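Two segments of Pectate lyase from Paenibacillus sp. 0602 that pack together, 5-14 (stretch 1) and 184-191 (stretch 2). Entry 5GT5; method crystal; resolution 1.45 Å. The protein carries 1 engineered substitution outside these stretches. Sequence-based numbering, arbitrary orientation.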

# COMPACT_ATOMS: atom_id res chain seq x y z
N ALA A 5 -20.59 14.71 3.29
CA ALA A 5 -19.22 14.54 3.71
C ALA A 5 -19.11 13.57 4.90
O ALA A 5 -18.06 13.08 5.14
N ASP A 6 -20.22 13.35 5.60
CA ASP A 6 -20.29 12.34 6.65
C ASP A 6 -19.92 10.97 6.08
O ASP A 6 -19.53 10.07 6.78
N TYR A 7 -20.10 10.85 4.78
CA TYR A 7 -19.86 9.61 4.07
C TYR A 7 -18.47 9.45 3.44
O TYR A 7 -18.20 8.44 2.81
N ASN A 8 -17.61 10.43 3.66
CA ASN A 8 -16.25 10.35 3.14
C ASN A 8 -15.51 9.10 3.60
O ASN A 8 -15.68 8.65 4.73
N LEU A 9 -14.65 8.60 2.72
CA LEU A 9 -13.66 7.60 3.12
C LEU A 9 -12.71 8.21 4.14
O LEU A 9 -12.16 9.30 3.92
N THR A 10 -12.55 7.54 5.28
CA THR A 10 -11.57 7.93 6.30
C THR A 10 -10.77 6.70 6.73
O THR A 10 -11.06 5.57 6.34
N GLY A 11 -9.76 6.94 7.55
CA GLY A 11 -9.11 5.85 8.28
C GLY A 11 -8.00 5.19 7.50
O GLY A 11 -7.44 5.80 6.56
N PHE A 12 -7.67 3.95 7.82
CA PHE A 12 -6.47 3.34 7.24
C PHE A 12 -6.58 3.10 5.74
O PHE A 12 -5.55 3.01 5.07
N SER A 13 -7.81 3.01 5.21
CA SER A 13 -7.97 2.90 3.77
C SER A 13 -7.87 4.22 3.04
O SER A 13 -8.14 4.27 1.84
N GLN A 14 -7.47 5.29 3.73
CA GLN A 14 -7.25 6.56 3.02
C GLN A 14 -6.33 6.34 1.82
O GLN A 14 -5.37 5.56 1.87
N SER A 184 -3.24 -4.63 5.26
CA SER A 184 -3.24 -3.28 5.84
C SER A 184 -4.14 -2.32 5.07
O SER A 184 -4.57 -2.60 3.93
N GLY A 185 -4.47 -1.20 5.68
CA GLY A 185 -5.21 -0.15 5.00
C GLY A 185 -6.69 -0.46 4.83
O GLY A 185 -7.26 -0.18 3.78
N VAL A 186 -7.32 -1.03 5.85
CA VAL A 186 -8.72 -1.43 5.75
C VAL A 186 -9.59 -0.43 6.52
O VAL A 186 -9.26 -0.08 7.65
N THR A 187 -10.67 0.03 5.88
CA THR A 187 -11.71 0.77 6.57
C THR A 187 -13.03 0.09 6.33
O THR A 187 -13.38 -0.21 5.18
N ILE A 188 -13.75 -0.17 7.42
CA ILE A 188 -15.13 -0.62 7.29
C ILE A 188 -16.06 0.40 7.93
O ILE A 188 -15.96 0.68 9.13
N SER A 189 -16.96 0.98 7.11
CA SER A 189 -17.76 2.10 7.61
C SER A 189 -19.21 2.03 7.18
O SER A 189 -19.55 1.38 6.18
N TRP A 190 -20.07 2.67 7.97
CA TRP A 190 -21.47 2.83 7.62
C TRP A 190 -22.15 1.50 7.32
O TRP A 190 -22.99 1.42 6.42
N SER A 191 -21.79 0.47 8.06
CA SER A 191 -22.25 -0.90 7.78
C SER A 191 -23.00 -1.51 8.94
O SER A 191 -22.77 -1.15 10.10

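T187 and W190, both of the second stretch, are the most covered residues of the contact, and each bonds backbone groups of the first stretch (D6 O; T10 O and S13 N) that take no backbone hydrogen bond within that stretch. Along the strand 184-189 the side chains alternate: V186 (t) and I188 (m, t) point away, whereas T187 and S189 point toward stretch 1.

T187 adopts the m rotamer, which sets its hydroxyl among the backbone groups of residues 10-13. T187 OG1 donates to T10 O at 2.7 Å and accepts from S13 N at 3.1 Å, the latter a nearly straight bond. A hydroxyl suits this place because it can give and receive at once. G11 passes through here with positive phi, and a CB on it would lie 2.9 Å from T187 OG1, so glycine fits on both counts. The CA-to-CB bond of L9 (t, p) points sideways, yet L9 CD1 comes within 4.3 Å of T187 CB, adding a light apolar contact.

Beside this, F12 (m) starts toward the strand, its CB 3.8 Å from V186 O, but its ring leads away. G185, also at positive phi, lets its CA approach F12 O to 3.2 Å in a CA-H...O contact, and S13 (t) brings CB to 3.1 Å from G185 O.

At the other end W190, with chi1 m and chi2 103°, directs its indole at the 3-10 segment. W190 NE1 donates to D6 O at 3.0 Å, satisfying the ring's polar atom, while Y7 (m) turns its edge to the indole face: Y7 CD1 lies 3.7 Å from W190 CE2, with the planes at 75°.

Between these two anchors the stretches are bridged by water 1, whose O donates to N8 O (2.8 Å) and to OG of S189 (3.1 Å), a p rotamer, and accepts from T10 N (3.1 Å).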

# COMPACT_ATOMS: atom_id res chain seq x y z
CB ALA A 5 -18.59 15.84 4.06
CB ASP A 6 -21.67 12.27 7.28
CG ASP A 6 -22.06 13.52 7.96
OD1 ASP A 6 -21.18 14.26 8.27
OD2 ASP A 6 -23.23 13.70 8.13
CB TYR A 7 -20.94 9.39 3.00
CG TYR A 7 -22.31 9.36 3.59
CD1 TYR A 7 -22.57 8.63 4.71
CD2 TYR A 7 -23.33 10.09 3.03
CE1 TYR A 7 -23.82 8.63 5.27
CE2 TYR A 7 -24.59 10.05 3.55
CZ TYR A 7 -24.85 9.33 4.67
OH TYR A 7 -26.09 9.27 5.21
CB ASN A 8 -15.39 11.54 3.59
CG ASN A 8 -15.74 12.82 2.88
OD1 ASN A 8 -16.65 12.86 2.05
ND2 ASN A 8 -15.09 13.90 3.31
CB LEU A 9 -12.88 7.15 1.88
CG LEU A 9 -11.60 6.35 2.13
CD1 LEU A 9 -11.90 5.01 2.83
CD2 LEU A 9 -10.95 6.07 0.78
CB THR A 10 -12.24 8.50 7.54
OG1 THR A 10 -12.95 7.44 8.19
CG2 THR A 10 -13.24 9.59 7.18
CB PHE A 12 -6.11 2.04 7.95
CG PHE A 12 -5.53 2.23 9.35
CD1 PHE A 12 -4.27 2.79 9.54
CD2 PHE A 12 -6.25 1.85 10.48
CE1 PHE A 12 -3.74 2.97 10.82
CE2 PHE A 12 -5.72 2.01 11.77
CZ PHE A 12 -4.46 2.55 11.94
CB SER A 13 -9.28 2.20 3.40
OG SER A 13 -9.36 2.02 1.98
CB GLN A 14 -6.61 7.59 3.97
CG GLN A 14 -5.21 7.20 4.47
CD GLN A 14 -4.65 8.23 5.42
OE1 GLN A 14 -5.12 9.38 5.46
NE2 GLN A 14 -3.64 7.84 6.18
CB SER A 184 -1.82 -2.70 5.90
OG SER A 184 -1.28 -2.61 4.60
CB VAL A 186 -8.92 -2.83 6.34
CG1 VAL A 186 -10.40 -3.27 6.23
CG2 VAL A 186 -7.97 -3.83 5.68
CB THR A 187 -11.81 2.23 6.11
OG1 THR A 187 -10.61 2.91 6.50
CG2 THR A 187 -13.03 2.93 6.77
CB ILE A 188 -15.34 -2.02 7.95
CG1 ILE A 188 -14.30 -3.05 7.47
CG2 ILE A 188 -16.77 -2.49 7.70
CD1 ILE A 188 -14.46 -4.48 8.06
CB SER A 189 -17.16 3.45 7.21
OG SER A 189 -17.09 3.59 5.79
CB TRP A 190 -21.64 3.84 6.45
CG TRP A 190 -21.39 5.24 6.92
CD1 TRP A 190 -20.26 5.99 6.72
CD2 TRP A 190 -22.27 6.03 7.73
NE1 TRP A 190 -20.40 7.22 7.35
CE2 TRP A 190 -21.63 7.26 7.96
CE3 TRP A 190 -23.55 5.84 8.22
CZ2 TRP A 190 -22.21 8.27 8.72
CZ3 TRP A 190 -24.14 6.86 8.98
CH2 TRP A 190 -23.46 8.05 9.21
CB SER A 191 -21.09 -1.81 7.33
OG SER A 191 -20.55 -1.32 6.09
O HOH W 1 -15.19 6.04 5.72